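Local coordinates for protein endoglucanase (Komagataeibacter sucrofermentans, PDB 6VC5) that probably hydrolyses internal beta-1,4-glucosidic linkages in cellulose and related beta-glucans, as a member of glycosyl hydrolase family 8, at residues H250-G258 with G265-P273. Residues are numbered along the deposited sequence; the frame is centred on the assembly and turned at random.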
ATOM      1  N   HIS A 250      17.869 -14.413  -9.299  1.00 10.88           N
ATOM      2  CA  HIS A 250      18.606 -14.150 -10.532  1.00 11.66           C
ATOM      3  C   HIS A 250      19.499 -12.929 -10.394  1.00 12.20           C
ATOM      4  O   HIS A 250      20.627 -12.910 -10.909  1.00 13.63           O
ATOM      5  CB  HIS A 250      17.655 -13.924 -11.705  1.00 14.07           C
ATOM      6  CG  HIS A 250      18.365 -13.664 -13.000  1.00 16.71           C
ATOM      7  ND1 HIS A 250      18.959 -14.664 -13.739  1.00 19.42           N
ATOM      8  CD2 HIS A 250      18.567 -12.515 -13.688  1.00 17.03           C
ATOM      9  CE1 HIS A 250      19.502 -14.141 -14.826  1.00 18.78           C
ATOM     10  NE2 HIS A 250      19.280 -12.839 -14.818  1.00 17.77           N
ATOM     11  N   TYR A 251      19.000 -11.886  -9.728  1.00 10.30           N
ATOM     12  CA  TYR A 251      19.759 -10.652  -9.581  1.00 12.43           C
ATOM     13  C   TYR A 251      20.609 -10.637  -8.322  1.00 13.47           C
ATOM     14  O   TYR A 251      21.720 -10.086  -8.341  1.00 17.15           O
ATOM     15  CB  TYR A 251      18.815  -9.444  -9.639  1.00 13.71           C
ATOM     16  CG  TYR A 251      18.349  -9.188 -11.056  1.00 15.76           C
ATOM     17  CD1 TYR A 251      19.237  -8.706 -12.009  1.00 18.08           C
ATOM     18  CD2 TYR A 251      17.040  -9.460 -11.445  1.00 17.73           C
ATOM     19  CE1 TYR A 251      18.841  -8.483 -13.307  1.00 19.68           C
ATOM     20  CE2 TYR A 251      16.631  -9.239 -12.753  1.00 18.69           C
ATOM     21  CZ  TYR A 251      17.541  -8.749 -13.674  1.00 20.34           C
ATOM     22  OH  TYR A 251      17.152  -8.524 -14.973  1.00 25.19           O
ATOM     23  N   GLY A 252      20.134 -11.248  -7.246  1.00 12.58           N
ATOM     24  CA  GLY A 252      20.896 -11.313  -6.019  1.00 12.01           C
ATOM     25  C   GLY A 252      20.682 -10.109  -5.112  1.00 11.25           C
ATOM     26  O   GLY A 252      20.284  -9.025  -5.541  1.00 12.08           O
ATOM     27  N   ALA A 253      21.009 -10.313  -3.832  1.00 11.56           N
ATOM     28  CA  ALA A 253      20.747  -9.305  -2.811  1.00 12.18           C
ATOM     29  C   ALA A 253      21.512  -8.012  -3.058  1.00 13.60           C
ATOM     30  O   ALA A 253      21.070  -6.950  -2.613  1.00 15.77           O
ATOM     31  CB  ALA A 253      21.100  -9.862  -1.430  1.00 13.24           C
ATOM     32  N   SER A 254      22.646  -8.077  -3.751  1.00 14.18           N
ATOM     33  CA  SER A 254      23.468  -6.895  -4.001  1.00 15.82           C
ATOM     34  C   SER A 254      23.093  -6.140  -5.270  1.00 13.27           C
ATOM     35  O   SER A 254      23.658  -5.067  -5.520  1.00 15.27           O
ATOM     36  CB  SER A 254      24.953  -7.275  -4.069  1.00 17.19           C
ATOM     37  OG  SER A 254      25.400  -7.833  -2.844  1.00 21.78           O
ATOM     38  N   ALA A 255      22.145  -6.646  -6.076  1.00 11.10           N
ATOM     39  CA  ALA A 255      21.880  -6.017  -7.364  1.00 11.61           C
ATOM     40  C   ALA A 255      20.406  -6.084  -7.761  1.00  9.66           C
ATOM     41  O   ALA A 255      20.095  -6.201  -8.951  1.00 10.47           O
ATOM     42  CB  ALA A 255      22.780  -6.617  -8.455  1.00 12.28           C
ATOM     43  N   LEU A 256      19.491  -6.024  -6.800  1.00  8.75           N
ATOM     44  CA  LEU A 256      18.084  -6.023  -7.176  1.00  7.21           C
ATOM     45  C   LEU A 256      17.798  -4.761  -7.987  1.00  8.42           C
ATOM     46  O   LEU A 256      18.260  -3.677  -7.622  1.00  8.76           O
ATOM     47  CB  LEU A 256      17.187  -6.054  -5.932  1.00  8.42           C
ATOM     48  CG  LEU A 256      17.278  -7.291  -5.024  1.00 10.10           C
ATOM     49  CD1 LEU A 256      16.354  -7.131  -3.808  1.00 11.11           C
ATOM     50  CD2 LEU A 256      16.961  -8.577  -5.775  1.00 11.19           C
ATOM     51  N   PRO A 257      17.076  -4.861  -9.076  1.00  7.79           N
ATOM     52  CA  PRO A 257      16.799  -3.682  -9.898  1.00  7.99           C
ATOM     53  C   PRO A 257      15.728  -2.783  -9.285  1.00  9.10           C
ATOM     54  O   PRO A 257      14.852  -3.261  -8.668  1.00  9.87           O
ATOM     55  CB  PRO A 257      16.285  -4.288 -11.195  1.00 10.54           C
ATOM     56  CG  PRO A 257      15.729  -5.610 -10.812  1.00 11.46           C
ATOM     57  CD  PRO A 257      16.589  -6.104  -9.680  1.00  9.28           C
ATOM     58  N   GLY A 258      15.845  -1.494  -9.486  1.00  8.00           N
ATOM     59  CA  GLY A 258      14.778  -0.583  -9.098  1.00  7.75           C
ATOM     60  C   GLY A 258      13.543  -0.722  -9.967  1.00  7.75           C
ATOM     61  O   GLY A 258      12.412  -0.547  -9.495  1.00  9.20           O
ATOM     62  N   GLY A 265      12.285  -6.842 -20.785  1.00  8.62           N
ATOM     63  CA  GLY A 265      13.231  -7.334 -19.815  1.00  8.66           C
ATOM     64  C   GLY A 265      14.323  -6.376 -19.398  1.00  9.63           C
ATOM     65  O   GLY A 265      15.145  -6.751 -18.547  1.00 12.42           O
ATOM     66  N   ALA A 266      14.370  -5.161 -19.953  1.00  8.50           N
ATOM     67  CA  ALA A 266      15.402  -4.212 -19.539  1.00  8.77           C
ATOM     68  C   ALA A 266      15.254  -3.873 -18.056  1.00  8.35           C
ATOM     69  O   ALA A 266      14.145  -3.838 -17.515  1.00  9.55           O
ATOM     70  CB  ALA A 266      15.322  -2.937 -20.380  1.00 10.78           C
ATOM     71  N   ARG A 267      16.376  -3.676 -17.380  1.00  9.07           N
ATOM     72  CA  ARG A 267      16.333  -3.260 -15.985  1.00  7.70           C
ATOM     73  C   ARG A 267      16.926  -1.868 -15.837  1.00  8.37           C
ATOM     74  O   ARG A 267      17.705  -1.398 -16.679  1.00  9.60           O
ATOM     75  CB  ARG A 267      17.099  -4.237 -15.079  1.00 10.27           C
ATOM     76  CG  ARG A 267      18.571  -4.413 -15.449  1.00 10.50           C
ATOM     77  CD  ARG A 267      19.374  -4.960 -14.272  1.00 12.28           C
ATOM     78  NE  ARG A 267      19.559  -3.924 -13.261  1.00 10.24           N
ATOM     79  CZ  ARG A 267      19.960  -4.151 -12.012  1.00 11.03           C
ATOM     80  NH1 ARG A 267      20.076  -3.141 -11.163  1.00  9.58           N
ATOM     81  NH2 ARG A 267      20.250  -5.384 -11.608  1.00 11.61           N
ATOM     82  N   SER A 268      16.563  -1.216 -14.734  1.00  6.97           N
ATOM     83  CA  SER A 268      17.183   0.056 -14.401  1.00  6.86           C
ATOM     84  C   SER A 268      18.697  -0.132 -14.286  1.00  7.04           C
ATOM     85  O   SER A 268      19.167  -1.168 -13.807  1.00  7.32           O
ATOM     86  CB  SER A 268      16.645   0.580 -13.070  1.00  9.62           C
ATOM     87  OG  SER A 268      16.857  -0.341 -12.007  1.00  9.40           O
ATOM     88  N   PRO A 269      19.494   0.839 -14.715  1.00  7.22           N
ATOM     89  CA  PRO A 269      20.944   0.705 -14.520  1.00  7.94           C
ATOM     90  C   PRO A 269      21.322   0.713 -13.054  1.00  8.67           C
ATOM     91  O   PRO A 269      22.274   0.027 -12.659  1.00 11.23           O
ATOM     92  CB  PRO A 269      21.527   1.916 -15.264  1.00 10.93           C
ATOM     93  CG  PRO A 269      20.386   2.877 -15.420  1.00 14.19           C
ATOM     94  CD  PRO A 269      19.122   2.063 -15.452  1.00  9.61           C
ATOM     95  N   TYR A 270      20.582   1.450 -12.234  1.00  7.63           N
ATOM     96  CA  TYR A 270      20.838   1.513 -10.810  1.00  7.45           C
ATOM     97  C   TYR A 270      20.110   0.381 -10.100  1.00  6.87           C
ATOM     98  O   TYR A 270      19.206  -0.252 -10.650  1.00  7.93           O
ATOM     99  CB  TYR A 270      20.334   2.840 -10.250  1.00  9.42           C
ATOM    100  CG  TYR A 270      18.945   3.247 -10.689  1.00 10.75           C
ATOM    101  CD1 TYR A 270      17.815   2.843  -9.986  1.00 12.35           C
ATOM    102  CD2 TYR A 270      18.767   4.080 -11.796  1.00 11.23           C
ATOM    103  CE1 TYR A 270      16.546   3.247 -10.384  1.00 12.20           C
ATOM    104  CE2 TYR A 270      17.510   4.485 -12.205  1.00 13.21           C
ATOM    105  CZ  TYR A 270      16.403   4.069 -11.495  1.00 13.40           C
ATOM    106  OH  TYR A 270      15.159   4.490 -11.913  1.00 17.32           O
ATOM    107  N   ASN A 271      20.500   0.158  -8.852  1.00  6.91           N
ATOM    108  CA  ASN A 271      19.887  -0.864  -8.020  1.00  6.69           C
ATOM    109  C   ASN A 271      18.798  -0.248  -7.145  1.00  7.70           C
ATOM    110  O   ASN A 271      18.739   0.966  -6.923  1.00 10.16           O
ATOM    111  CB  ASN A 271      20.930  -1.549  -7.133  1.00  6.82           C
ATOM    112  CG  ASN A 271      22.058  -2.189  -7.924  1.00 10.95           C
ATOM    113  OD1 ASN A 271      21.839  -2.923  -8.893  1.00 11.96           O
ATOM    114  ND2 ASN A 271      23.285  -1.931  -7.486  1.00 14.88           N
ATOM    115  N   ALA A 272      17.934  -1.123  -6.646  1.00  7.38           N
ATOM    116  CA  ALA A 272      16.827  -0.738  -5.802  1.00  7.97           C
ATOM    117  C   ALA A 272      17.313  -0.267  -4.436  1.00  9.25           C
ATOM    118  O   ALA A 272      18.425  -0.591  -4.013  1.00 10.73           O
ATOM    119  CB  ALA A 272      15.946  -1.962  -5.595  1.00 10.92           C
ATOM    120  N   PRO A 273      16.483   0.485  -3.719  1.00 10.65           N
ATOM    121  CA  PRO A 273      16.810   0.835  -2.334  1.00 10.72           C
ATOM    122  C   PRO A 273      16.647  -0.362  -1.414  1.00  9.68           C
ATOM    123  O   PRO A 273      16.076  -1.394  -1.804  1.00 11.11           O
ATOM    124  CB  PRO A 273      15.771   1.913  -2.008  1.00 10.52           C
ATOM    125  CG  PRO A 273      14.577   1.495  -2.819  1.00 11.19           C
ATOM    126  CD  PRO A 273      15.159   1.000  -4.124  1.00 11.27           C
TER
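P257 and N271 face each other in a single backbone bridge, CA to CA 4.6 Å, flanked by the nearly straight bond from A272 N to L256 O (2.8 Å, 167°). Beside it, R267 makes the largest single contribution to the contact. With chi3 at -73° its chain bends, turning the guanidinium edge toward carbonyls of its own segment. There NE gives a straight bond to S268 O (2.8 Å) and NH1 is shared between Y270 O and N271 OD1, while NH2 reaches across to A255 O (2.8 Å). P257 lies against one face of the guanidinium, its CB over the centre, and the Y251 ring, turned 79° to that plane, brings CD1 to 3.5 Å from R267 NH2, at the edge of the guanidinium. A methionine in place of R267 would probably leave the carbonyls of A255 and S268 without this donor and the N271 amide freer to turn. S268 OG donates to Y270 O (2.7 Å), which R267 NH1 approaches from the opposite face of the carbonyl plane; the same hydroxyl oxygen accepts a weak bond from G258 N and a hydrogen bond from W259 N. This is a loop-to-loop contact in the (alpha/alpha)6 barrel fold of glycoside hydrolase family 8, an isolated bridge and an arginine gathering backbone carbonyls, and it links the chain leaving helix 238-251 to the irregular stretch before helix 274-282.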